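Side-chain contacts in Lmo2241 protein (Listeria monocytogenes, PDB 4HAM), which probably binds DNA through a GntR-type winged helix-turn-helix domain and acts as a transcriptional regulator: residues 5-8 with 14-17; 18-23 with 63-68; 43-48 with 53-58. All coordinates share one frame; numbering follows the deposited sequence. Where two conformers were deposited one is given.

Contact 1: residues 5-8 with 14-17; sequences FTIN and PIYE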
ATOM      1  N   PHE A   5      -6.995  -3.985 -21.287  1.00 25.84           N
ATOM      2  CA  PHE A   5      -6.153  -4.573 -20.260  1.00 25.11           C
ATOM      3  C   PHE A   5      -6.866  -5.688 -19.513  1.00 26.10           C
ATOM      4  O   PHE A   5      -8.061  -5.925 -19.674  1.00 26.34           O
ATOM      5  CB  PHE A   5      -5.644  -3.502 -19.273  1.00 25.10           C
ATOM      6  CG  PHE A   5      -6.735  -2.628 -18.701  1.00 25.29           C
ATOM      7  CD1 PHE A   5      -7.542  -3.085 -17.667  1.00 25.30           C
ATOM      8  CD2 PHE A   5      -6.941  -1.343 -19.191  1.00 34.04           C
ATOM      9  CE1 PHE A   5      -8.546  -2.278 -17.130  1.00 29.24           C
ATOM     10  CE2 PHE A   5      -7.941  -0.520 -18.658  1.00 34.89           C
ATOM     11  CZ  PHE A   5      -8.742  -0.993 -17.625  1.00 32.69           C
ATOM     12  N   THR A   6      -6.102  -6.376 -18.689  1.00 28.09           N
ATOM     13  CA  THR A   6      -6.623  -7.458 -17.883  1.00 30.72           C
ATOM     14  C   THR A   6      -7.255  -6.929 -16.605  1.00 25.14           C
ATOM     15  O   THR A   6      -6.694  -6.078 -15.936  1.00 24.83           O
ATOM     16  CB  THR A   6      -5.476  -8.390 -17.522  1.00 26.13           C
ATOM     17  OG1 THR A   6      -5.123  -9.137 -18.692  1.00 25.39           O
ATOM     18  CG2 THR A   6      -5.868  -9.334 -16.383  1.00 29.31           C
ATOM     19  N   ILE A   7      -8.440  -7.425 -16.287  1.00 25.72           N
ATOM     20  CA  ILE A   7      -9.055  -7.146 -14.996  1.00 26.09           C
ATOM     21  C   ILE A   7      -9.190  -8.472 -14.239  1.00 26.91           C
ATOM     22  O   ILE A   7      -9.647  -9.469 -14.803  1.00 30.97           O
ATOM     23  CB  ILE A   7     -10.430  -6.472 -15.172  1.00 29.44           C
ATOM     24  CG1 ILE A   7     -10.249  -5.035 -15.659  1.00 29.79           C
ATOM     25  CG2 ILE A   7     -11.181  -6.437 -13.855  1.00 34.61           C
ATOM     26  CD1 ILE A   7     -11.541  -4.307 -15.839  1.00 33.04           C
ATOM     27  N   ASN A   8      -8.778  -8.477 -12.973  1.00 28.22           N
ATOM     28  CA  ASN A   8      -8.792  -9.676 -12.141  1.00 34.00           C
ATOM     29  C   ASN A   8      -9.856  -9.531 -11.065  1.00 37.78           C
ATOM     30  O   ASN A   8      -9.700  -8.756 -10.127  1.00 35.39           O
ATOM     31  CB  ASN A   8      -7.414  -9.889 -11.505  1.00 37.44           C
ATOM     32  CG  ASN A   8      -7.374 -11.080 -10.551  1.00 41.63           C
ATOM     33  OD1 ASN A   8      -8.300 -11.889 -10.492  1.00 42.36           O
ATOM     34  ND2 ASN A   8      -6.282 -11.191  -9.803  1.00 42.02           N
ATOM     35  N   PRO A  14     -10.531  -3.396  -5.839  1.00 33.84           N
ATOM     36  CA  PRO A  14     -11.850  -3.251  -6.468  1.00 36.32           C
ATOM     37  C   PRO A  14     -11.697  -3.002  -7.962  1.00 29.65           C
ATOM     38  O   PRO A  14     -10.672  -2.461  -8.383  1.00 28.69           O
ATOM     39  CB  PRO A  14     -12.419  -2.001  -5.792  1.00 35.68           C
ATOM     40  CG  PRO A  14     -11.759  -1.980  -4.454  1.00 39.41           C
ATOM     41  CD  PRO A  14     -10.359  -2.481  -4.699  1.00 33.91           C
ATOM     42  N   ILE A  15     -12.687  -3.395  -8.754  1.00 22.63           N
ATOM     43  CA  ILE A  15     -12.608  -3.195 -10.199  1.00 18.57           C
ATOM     44  C   ILE A  15     -12.328  -1.735 -10.564  1.00 20.00           C
ATOM     45  O   ILE A  15     -11.514  -1.471 -11.444  1.00 20.90           O
ATOM     46  CB  ILE A  15     -13.890  -3.673 -10.935  1.00 25.11           C
ATOM     47  CG1 ILE A  15     -14.167  -5.146 -10.615  1.00 34.35           C
ATOM     48  CG2 ILE A  15     -13.742  -3.491 -12.443  1.00 20.70           C
ATOM     49  CD1 ILE A  15     -12.989  -6.028 -10.814  1.00 43.57           C
ATOM     50  N   TYR A  16     -12.993  -0.792  -9.902  1.00 18.05           N
ATOM     51  CA  TYR A  16     -12.808   0.611 -10.280  1.00 21.90           C
ATOM     52  C   TYR A  16     -11.334   1.015 -10.079  1.00 22.19           C
ATOM     53  O   TYR A  16     -10.774   1.751 -10.891  1.00 23.38           O
ATOM     54  CB  TYR A  16     -13.780   1.554  -9.537  1.00 22.31           C
ATOM     55  CG  TYR A  16     -13.264   2.046  -8.202  1.00 28.98           C
ATOM     56  CD1 TYR A  16     -12.559   3.244  -8.102  1.00 30.44           C
ATOM     57  CD2 TYR A  16     -13.468   1.306  -7.044  1.00 33.93           C
ATOM     58  CE1 TYR A  16     -12.073   3.686  -6.893  1.00 31.79           C
ATOM     59  CE2 TYR A  16     -12.989   1.744  -5.826  1.00 33.46           C
ATOM     60  CZ  TYR A  16     -12.294   2.936  -5.757  1.00 40.41           C
ATOM     61  OH  TYR A  16     -11.813   3.372  -4.541  1.00 47.17           O
ATOM     62  N   GLU A  17     -10.715   0.500  -9.021  0.55 23.34           N
ATOM     63  CA  GLU A  17      -9.329   0.827  -8.715  0.55 23.15           C
ATOM     64  C   GLU A  17      -8.370   0.214  -9.732  0.55 22.91           C
ATOM     65  O   GLU A  17      -7.344   0.807 -10.068  0.55 22.86           O
ATOM     66  CB  GLU A  17      -8.968   0.379  -7.293  0.55 26.38           C
ATOM     67  CG  GLU A  17      -7.555   0.743  -6.884  0.55 29.81           C
ATOM     68  CD  GLU A  17      -7.309   0.600  -5.401  0.55 42.46           C
ATOM     69  OE1 GLU A  17      -8.141  -0.032  -4.716  0.55 45.34           O
ATOM     70  OE2 GLU A  17      -6.285   1.126  -4.915  0.55 45.80           O
TER
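I7 and I15 carry this contact, and what passes between them is purely apolar. Methyl CG2 of I7 lies 3.6 Å from CD1 of I15, and CD1 of I7 reaches to 4.1 Å from CG2 of I15, so each isoleucine offers both its branch methyl and its chain end. The two side chains cross at about a right angle. On I15, CG1 lies beside the backbone N (chi1 -56°) and a second bend (chi2 -51°) brings CD1 round to I7, although the CB of this residue does not itself point at the loop. I7 is straighter, its CD1 carried outward by an extended chi2 of -179°.

Polar bonds frame the pair without joining it. Q18, a turn further along the helix, donates through NE2 to the carbonyl O of N8, while OD1 of N8 accepts from the backbone N of K10 and so ties the loop to itself. Near the start of the helix, the backbone N of I15 is hydrogen-bonded to a glycerol, probably from the crystallisation liquor.

With P14 as N-cap, the arrangement is an N-terminal arm folded back on the first turn of helix 15-29, the opening helix of the GntR-type winged helix-turn-helix domain.

Contact 2: residues 18-23 with 63-68; sequences QIVQKI and ERQEVI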
ATOM      1  N   GLN A  18      -8.703  -0.978 -10.217  1.00 24.63           N
ATOM      2  CA  GLN A  18      -7.902  -1.632 -11.241  1.00 19.31           C
ATOM      3  C   GLN A  18      -7.897  -0.772 -12.498  1.00 22.85           C
ATOM      4  O   GLN A  18      -6.849  -0.576 -13.130  1.00 21.75           O
ATOM      5  CB  GLN A  18      -8.447  -3.038 -11.531  1.00 18.82           C
ATOM      6  CG  GLN A  18      -8.202  -4.003 -10.391  1.00 22.38           C
ATOM      7  CD  GLN A  18      -8.637  -5.418 -10.712  1.00 26.97           C
ATOM      8  OE1 GLN A  18      -8.314  -5.949 -11.773  1.00 26.29           O
ATOM      9  NE2 GLN A  18      -9.376  -6.035  -9.794  1.00 25.92           N
ATOM     10  N   ILE A  19      -9.069  -0.233 -12.837  1.00 17.38           N
ATOM     11  CA  ILE A  19      -9.195   0.664 -13.986  1.00 18.47           C
ATOM     12  C   ILE A  19      -8.375   1.923 -13.791  1.00 17.80           C
ATOM     13  O   ILE A  19      -7.645   2.334 -14.695  1.00 18.78           O
ATOM     14  CB  ILE A  19     -10.662   1.031 -14.242  1.00 17.10           C
ATOM     15  CG1 ILE A  19     -11.431  -0.240 -14.637  1.00 21.02           C
ATOM     16  CG2 ILE A  19     -10.777   2.086 -15.342  1.00 16.96           C
ATOM     17  CD1 ILE A  19     -12.932  -0.009 -14.767  1.00 23.62           C
ATOM     18  N   VAL A  20      -8.494   2.535 -12.614  1.00 18.32           N
ATOM     19  CA  VAL A  20      -7.687   3.720 -12.308  1.00 21.35           C
ATOM     20  C   VAL A  20      -6.198   3.409 -12.493  1.00 23.06           C
ATOM     21  O   VAL A  20      -5.460   4.159 -13.136  1.00 19.34           O
ATOM     22  CB  VAL A  20      -7.914   4.206 -10.862  1.00 16.95           C
ATOM     23  CG1 VAL A  20      -6.895   5.308 -10.486  1.00 17.70           C
ATOM     24  CG2 VAL A  20      -9.349   4.692 -10.686  1.00 18.03           C
ATOM     25  N   GLN A  21      -5.758   2.282 -11.948  1.00 19.83           N
ATOM     26  CA  GLN A  21      -4.319   1.997 -11.934  1.00 19.48           C
ATOM     27  C   GLN A  21      -3.786   1.598 -13.306  1.00 21.35           C
ATOM     28  O   GLN A  21      -2.646   1.904 -13.635  1.00 23.70           O
ATOM     29  CB  GLN A  21      -3.958   0.946 -10.872  1.00 18.64           C
ATOM     30  CG  GLN A  21      -4.210   1.403  -9.418  1.00 25.76           C
ATOM     31  CD  GLN A  21      -3.263   2.518  -8.984  1.00 30.01           C
ATOM     32  OE1 GLN A  21      -3.577   3.704  -9.113  1.00 26.46           O
ATOM     33  NE2 GLN A  21      -2.092   2.139  -8.492  1.00 28.26           N
ATOM     34  N   LYS A  22      -4.607   0.930 -14.115  1.00 18.39           N
ATOM     35  CA  LYS A  22      -4.188   0.572 -15.465  1.00 19.13           C
ATOM     36  C   LYS A  22      -4.068   1.803 -16.372  1.00 21.50           C
ATOM     37  O   LYS A  22      -3.119   1.918 -17.148  1.00 19.94           O
ATOM     38  CB  LYS A  22      -5.148  -0.448 -16.073  1.00 18.46           C
ATOM     39  CG  LYS A  22      -4.968  -1.839 -15.500  1.00 22.76           C
ATOM     40  CD  LYS A  22      -3.732  -2.532 -16.096  1.00 27.23           C
ATOM     41  CE  LYS A  22      -3.617  -3.955 -15.577  1.00 30.07           C
ATOM     42  NZ  LYS A  22      -2.508  -4.724 -16.215  1.00 26.94           N
ATOM     43  N   ILE A  23      -5.020   2.721 -16.253  1.00 19.07           N
ATOM     44  CA  ILE A  23      -4.957   3.970 -17.001  1.00 16.61           C
ATOM     45  C   ILE A  23      -3.715   4.769 -16.612  1.00 17.99           C
ATOM     46  O   ILE A  23      -2.991   5.264 -17.480  1.00 18.49           O
ATOM     47  CB  ILE A  23      -6.221   4.816 -16.815  1.00 18.58           C
ATOM     48  CG1 ILE A  23      -7.427   4.109 -17.426  1.00 23.81           C
ATOM     49  CG2 ILE A  23      -6.034   6.203 -17.456  1.00 19.16           C
ATOM     50  CD1 ILE A  23      -7.242   3.789 -18.869  1.00 29.98           C
ATOM     51  N   GLU A  63      -9.964  11.685 -12.486  1.00 22.01           N
ATOM     52  CA  GLU A  63     -10.026  13.147 -12.580  1.00 21.07           C
ATOM     53  C   GLU A  63      -9.627  13.808 -11.263  1.00 25.24           C
ATOM     54  O   GLU A  63      -8.985  14.857 -11.249  1.00 25.31           O
ATOM     55  CB  GLU A  63     -11.418  13.617 -13.019  1.00 24.56           C
ATOM     56  CG  GLU A  63     -11.483  15.113 -13.329  1.00 30.47           C
ATOM     57  CD  GLU A  63     -12.484  15.478 -14.433  1.00 42.84           C
ATOM     58  OE1 GLU A  63     -13.341  14.640 -14.789  1.00 50.79           O
ATOM     59  OE2 GLU A  63     -12.409  16.614 -14.952  1.00 45.00           O
ATOM     60  N   ARG A  64     -10.004  13.190 -10.150  1.00 23.10           N
ATOM     61  CA  ARG A  64      -9.607  13.688  -8.843  1.00 26.52           C
ATOM     62  C   ARG A  64      -8.082  13.734  -8.735  1.00 25.97           C
ATOM     63  O   ARG A  64      -7.511  14.701  -8.223  1.00 26.60           O
ATOM     64  CB  ARG A  64     -10.185  12.794  -7.753  1.00 30.05           C
ATOM     65  CG  ARG A  64      -9.809  13.190  -6.356  1.00 43.16           C
ATOM     66  CD  ARG A  64     -10.199  12.092  -5.383  1.00 56.78           C
ATOM     67  NE  ARG A  64      -9.758  12.363  -4.020  1.00 67.04           N
ATOM     68  CZ  ARG A  64      -9.778  11.462  -3.043  1.00 72.64           C
ATOM     69  NH1 ARG A  64     -10.208  10.232  -3.290  1.00 72.18           N
ATOM     70  NH2 ARG A  64      -9.364  11.784  -1.825  1.00 75.55           N
ATOM     71  N   GLN A  65      -7.427  12.689  -9.232  1.00 20.75           N
ATOM     72  CA  GLN A  65      -5.973  12.585  -9.162  1.00 21.88           C
ATOM     73  C   GLN A  65      -5.312  13.384 -10.272  1.00 24.64           C
ATOM     74  O   GLN A  65      -4.085  13.405 -10.374  1.00 27.90           O
ATOM     75  CB  GLN A  65      -5.526  11.113  -9.223  1.00 19.44           C
ATOM     76  CG  GLN A  65      -5.905  10.305  -7.995  1.00 20.24           C
ATOM     77  CD  GLN A  65      -5.292   8.910  -7.990  1.00 21.85           C
ATOM     78  OE1 GLN A  65      -4.155   8.711  -8.422  1.00 22.68           O
ATOM     79  NE2 GLN A  65      -6.047   7.941  -7.506  1.00 24.06           N
ATOM     80  N   GLU A  66      -6.136  14.022 -11.108  1.00 25.88           N
ATOM     81  CA  GLU A  66      -5.685  14.841 -12.234  1.00 22.95           C
ATOM     82  C   GLU A  66      -4.938  14.050 -13.310  1.00 24.01           C
ATOM     83  O   GLU A  66      -4.046  14.557 -13.974  1.00 25.82           O
ATOM     84  CB  GLU A  66      -4.892  16.070 -11.753  1.00 29.58           C
ATOM     85  CG  GLU A  66      -5.692  16.913 -10.760  1.00 33.13           C
ATOM     86  CD  GLU A  66      -5.133  18.312 -10.564  1.00 42.43           C
ATOM     87  OE1 GLU A  66      -3.990  18.584 -10.994  1.00 43.78           O
ATOM     88  OE2 GLU A  66      -5.850  19.148  -9.982  1.00 49.39           O
ATOM     89  N   VAL A  67      -5.342  12.801 -13.498  1.00 22.12           N
ATOM     90  CA  VAL A  67      -4.780  11.983 -14.558  1.00 20.73           C
ATOM     91  C   VAL A  67      -5.520  12.263 -15.859  1.00 21.13           C
ATOM     92  O   VAL A  67      -4.924  12.273 -16.933  1.00 24.98           O
ATOM     93  CB  VAL A  67      -4.901  10.486 -14.214  1.00 21.74           C
ATOM     94  CG1 VAL A  67      -4.254   9.622 -15.300  1.00 25.39           C
ATOM     95  CG2 VAL A  67      -4.263  10.203 -12.862  1.00 22.90           C
ATOM     96  N   ILE A  68      -6.832  12.468 -15.754  1.00 19.58           N
ATOM     97  CA  ILE A  68      -7.666  12.774 -16.913  1.00 18.19           C
ATOM     98  C   ILE A  68      -8.459  14.056 -16.672  1.00 23.50           C
ATOM     99  O   ILE A  68      -8.537  14.551 -15.545  1.00 19.80           O
ATOM    100  CB  ILE A  68      -8.655  11.625 -17.243  1.00 22.29           C
ATOM    101  CG1 ILE A  68      -9.712  11.472 -16.141  1.00 19.22           C
ATOM    102  CG2 ILE A  68      -7.912  10.300 -17.482  1.00 23.41           C
ATOM    103  CD1 ILE A  68     -10.745  10.361 -16.415  1.00 18.88           C
TER
HETATM  104  O   HOH W   1      -5.189   5.071  -7.432  1.00 31.24           O
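Residues 18-23 run as regular helix, whereas 63-68 take the chain out of helix 52-64: E66 has positive phi (64°) and closes a Schellman motif, after which I68 enters a strand. The backbones come closest at I23 and V67, whose CA atoms are 8.4 Å apart, so side chains must bridge the gap.

Two light contacts do so. CG2 of I23 faces CG1 of V67 at 4.4 Å, an apolar pair, and CG1 of V20 sits 4.1 Å from NE2 of Q65, a methyl beside an amide nitrogen, the two side chains crossing at about a right angle. V20 presents CG1 by setting it anti to its own N (chi1 171°), and Q65 is extended beyond CG, which carries its amide across to the helix.

A water links the amides: it donates to OE1 of Q21 at 2.7 Å and accepts from NE2 of Q65 at 3.0 Å. The Q65 amide is held further by K24 NZ at OE1 and by E61 OE2 at NE2, while NE2 of Q21 turns to E100 and D104 of the second subunit.

The chemistry thus divides into loose van der Waals contact and one water bridge between amides, whose bonds probably fix which way round each amide sits and connect this layer to the dimer interface.

Contact 3: residues 43-48 with 53-58; sequences EFASRI and NTVSKA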
ATOM      1  N   GLU A  43     -18.794   4.049 -23.672  1.00 19.17           N
ATOM      2  CA  GLU A  43     -18.038   3.303 -24.682  1.00 20.96           C
ATOM      3  C   GLU A  43     -17.103   2.323 -23.994  1.00 18.98           C
ATOM      4  O   GLU A  43     -16.972   1.168 -24.400  1.00 20.40           O
ATOM      5  CB  GLU A  43     -17.220   4.258 -25.573  1.00 21.88           C
ATOM      6  CG  GLU A  43     -18.042   5.073 -26.558  1.00 32.53           C
ATOM      7  CD  GLU A  43     -17.266   6.248 -27.177  1.00 42.08           C
ATOM      8  OE1 GLU A  43     -16.164   6.611 -26.689  1.00 37.78           O
ATOM      9  OE2 GLU A  43     -17.773   6.827 -28.162  1.00 52.63           O
ATOM     10  N   PHE A  44     -16.451   2.788 -22.938  1.00 18.07           N
ATOM     11  CA  PHE A  44     -15.465   1.974 -22.246  1.00 16.08           C
ATOM     12  C   PHE A  44     -16.164   0.816 -21.517  1.00 18.73           C
ATOM     13  O   PHE A  44     -15.727  -0.331 -21.616  1.00 17.22           O
ATOM     14  CB  PHE A  44     -14.670   2.840 -21.278  1.00 21.98           C
ATOM     15  CG  PHE A  44     -13.444   2.182 -20.718  1.00 26.27           C
ATOM     16  CD1 PHE A  44     -12.843   1.115 -21.359  1.00 37.56           C
ATOM     17  CD2 PHE A  44     -12.888   2.642 -19.545  1.00 32.81           C
ATOM     18  CE1 PHE A  44     -11.699   0.516 -20.824  1.00 37.96           C
ATOM     19  CE2 PHE A  44     -11.754   2.044 -19.007  1.00 37.45           C
ATOM     20  CZ  PHE A  44     -11.164   0.984 -19.644  1.00 30.11           C
ATOM     21  N   ALA A  45     -17.253   1.117 -20.811  1.00 19.11           N
ATOM     22  CA  ALA A  45     -17.998   0.097 -20.083  1.00 22.07           C
ATOM     23  C   ALA A  45     -18.550  -0.968 -21.036  1.00 18.30           C
ATOM     24  O   ALA A  45     -18.585  -2.165 -20.713  1.00 18.43           O
ATOM     25  CB  ALA A  45     -19.153   0.740 -19.288  1.00 15.24           C
ATOM     26  N   SER A  46     -19.007  -0.514 -22.192  1.00 17.44           N
ATOM     27  CA  SER A  46     -19.577  -1.407 -23.181  1.00 20.41           C
ATOM     28  C   SER A  46     -18.494  -2.336 -23.734  1.00 21.40           C
ATOM     29  O   SER A  46     -18.730  -3.524 -23.944  1.00 26.99           O
ATOM     30  CB  SER A  46     -20.195  -0.591 -24.319  1.00 22.60           C
ATOM     31  OG  SER A  46     -20.790  -1.442 -25.286  1.00 29.42           O
ATOM     32  N   ARG A  47     -17.306  -1.782 -23.964  0.58 18.63           N
ATOM     33  CA  ARG A  47     -16.214  -2.546 -24.562  0.58 20.34           C
ATOM     34  C   ARG A  47     -15.646  -3.587 -23.596  0.58 17.71           C
ATOM     35  O   ARG A  47     -15.388  -4.721 -23.982  0.58 18.96           O
ATOM     36  CB  ARG A  47     -15.098  -1.620 -25.057  0.58 18.08           C
ATOM     37  CG  ARG A  47     -13.975  -2.345 -25.791  0.58 21.10           C
ATOM     38  CD  ARG A  47     -12.951  -1.378 -26.382  0.58 28.76           C
ATOM     39  NE  ARG A  47     -13.526  -0.525 -27.418  0.58 29.38           N
ATOM     40  CZ  ARG A  47     -12.818   0.312 -28.173  0.58 29.11           C
ATOM     41  NH1 ARG A  47     -11.508   0.408 -28.020  0.58 30.89           N
ATOM     42  NH2 ARG A  47     -13.425   1.052 -29.081  0.58 24.57           N
ATOM     43  N   ILE A  48     -15.455  -3.214 -22.336  1.00 19.04           N
ATOM     44  CA  ILE A  48     -14.850  -4.156 -21.386  1.00 22.34           C
ATOM     45  C   ILE A  48     -15.852  -5.050 -20.664  1.00 22.43           C
ATOM     46  O   ILE A  48     -15.466  -6.053 -20.061  1.00 23.90           O
ATOM     47  CB  ILE A  48     -13.907  -3.478 -20.370  1.00 20.15           C
ATOM     48  CG1 ILE A  48     -14.670  -2.499 -19.491  1.00 20.04           C
ATOM     49  CG2 ILE A  48     -12.773  -2.787 -21.095  1.00 23.69           C
ATOM     50  CD1 ILE A  48     -13.780  -1.830 -18.457  1.00 30.07           C
ATOM     51  N   ASN A  53     -21.531   2.249 -14.072  1.00 21.96           N
ATOM     52  CA  ASN A  53     -21.335   2.966 -12.806  1.00 23.66           C
ATOM     53  C   ASN A  53     -19.941   2.717 -12.191  1.00 24.43           C
ATOM     54  O   ASN A  53     -19.362   3.592 -11.537  1.00 22.33           O
ATOM     55  CB  ASN A  53     -22.452   2.634 -11.821  1.00 27.73           C
ATOM     56  CG  ASN A  53     -23.837   2.966 -12.377  1.00 37.04           C
ATOM     57  OD1 ASN A  53     -24.219   4.131 -12.458  1.00 35.29           O
ATOM     58  ND2 ASN A  53     -24.590   1.935 -12.769  1.00 36.31           N
ATOM     59  N   THR A  54     -19.393   1.525 -12.421  1.00 20.38           N
ATOM     60  CA  THR A  54     -18.023   1.222 -12.003  1.00 20.22           C
ATOM     61  C   THR A  54     -17.000   2.025 -12.801  1.00 21.62           C
ATOM     62  O   THR A  54     -16.033   2.562 -12.252  1.00 18.37           O
ATOM     63  CB  THR A  54     -17.736  -0.289 -12.142  1.00 21.76           C
ATOM     64  OG1 THR A  54     -18.650  -1.006 -11.310  1.00 24.08           O
ATOM     65  CG2 THR A  54     -16.312  -0.628 -11.721  1.00 21.29           C
ATOM     66  N   VAL A  55     -17.211   2.121 -14.109  1.00 17.04           N
ATOM     67  CA  VAL A  55     -16.323   2.926 -14.942  1.00 20.05           C
ATOM     68  C   VAL A  55     -16.420   4.419 -14.594  1.00 17.84           C
ATOM     69  O   VAL A  55     -15.426   5.128 -14.599  1.00 18.14           O
ATOM     70  CB  VAL A  55     -16.623   2.705 -16.438  1.00 19.27           C
ATOM     71  CG1 VAL A  55     -15.729   3.590 -17.306  1.00 20.77           C
ATOM     72  CG2 VAL A  55     -16.440   1.226 -16.791  1.00 20.69           C
ATOM     73  N   SER A  56     -17.622   4.876 -14.275  1.00 17.91           N
ATOM     74  CA  SER A  56     -17.813   6.261 -13.870  1.00 20.91           C
ATOM     75  C   SER A  56     -17.032   6.557 -12.589  1.00 25.46           C
ATOM     76  O   SER A  56     -16.395   7.606 -12.450  1.00 21.22           O
ATOM     77  CB  SER A  56     -19.298   6.549 -13.674  1.00 22.71           C
ATOM     78  OG  SER A  56     -19.492   7.840 -13.131  1.00 28.16           O
ATOM     79  N   LYS A  57     -17.060   5.606 -11.664  1.00 25.79           N
ATOM     80  CA  LYS A  57     -16.342   5.731 -10.401  1.00 22.40           C
ATOM     81  C   LYS A  57     -14.827   5.837 -10.639  1.00 22.05           C
ATOM     82  O   LYS A  57     -14.137   6.651 -10.017  1.00 21.75           O
ATOM     83  CB  LYS A  57     -16.687   4.529  -9.525  1.00 25.26           C
ATOM     84  CG  LYS A  57     -16.204   4.597  -8.093  1.00 32.09           C
ATOM     85  CD  LYS A  57     -16.963   3.576  -7.240  1.00 39.73           C
ATOM     86  CE  LYS A  57     -16.219   3.270  -5.943  1.00 47.71           C
ATOM     87  NZ  LYS A  57     -15.530   4.484  -5.429  1.00 55.66           N
ATOM     88  N   ALA A  58     -14.317   5.015 -11.554  1.00 19.09           N
ATOM     89  CA  ALA A  58     -12.912   5.048 -11.916  1.00 17.87           C
ATOM     90  C   ALA A  58     -12.521   6.372 -12.568  1.00 19.39           C
ATOM     91  O   ALA A  58     -11.483   6.944 -12.247  1.00 19.24           O
ATOM     92  CB  ALA A  58     -12.582   3.879 -12.868  1.00 16.77           C
TER
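The helix-turn-helix of the winged-helix domain is formed here by helices 41-48 and 52-64, joined by a short turn, and V55 takes part in each side-chain contact between segments 43-48 and 53-58. Over these short segments the axes approach to 9.2 Å, with 126° between their N-to-C directions. The backbones are nearest where A45 faces V55, with their CA atoms 6.1 Å apart; the small side chain of A45 is consistent with so close an approach.

V55 divides its two methyls between neighbouring residues of helix 41-48. CG1, anti to the backbone N at chi1 178°, goes to F44 and stands 3.7 Å from CD2 of the ring, approaching it obliquely. CG2, which lies beside the backbone N, meets CB of A45 at 3.7 Å and also comes 3.8 Å from CA of that residue. One turn on from F44, I48 adds a more distant touch: its CD1 is 4.4 Å from CG2 of V55. That same CD1 lies 3.9 Å above one face of the F44 ring, offset toward the rim, so ring, isoleucine and valine close up on one another.

No hydrogen bond crosses between the segments. Around them the apolar group continues: F44 also packs on I19 of helix 15-29, on F5 of the N-terminal arm and on Y59, while I41 touches V55 from the start of helix 41-48.

Two helices packed through apolar side chains across a short turn form the helix-turn-helix of the GntR-type winged-helix domain; as in other GntR regulators, helix 52-64 is probably the one that reads DNA.

Overall arrangement
Contacts 2 and 3 are buried and contact 1 lies at the surface; contacts 1 and 2 use successive turns of helix 15-29, and contact 3 packs against it. Contacts 2 and 3 use opposite ends of helix 52-64, with contact 3 nested in the loop that contact 2 closes. I19 joins the two buried ones, its CG2 lying 3.5 Å from CB of A58 and 3.8 Å from CE2 of F44, and CE2 of F5 brings the N-terminal arm to 3.7 Å from CZ of F44. Contacts 1 and 3 are apolar across their segments; water and amides enter in contact 2, which alone touches the second subunit.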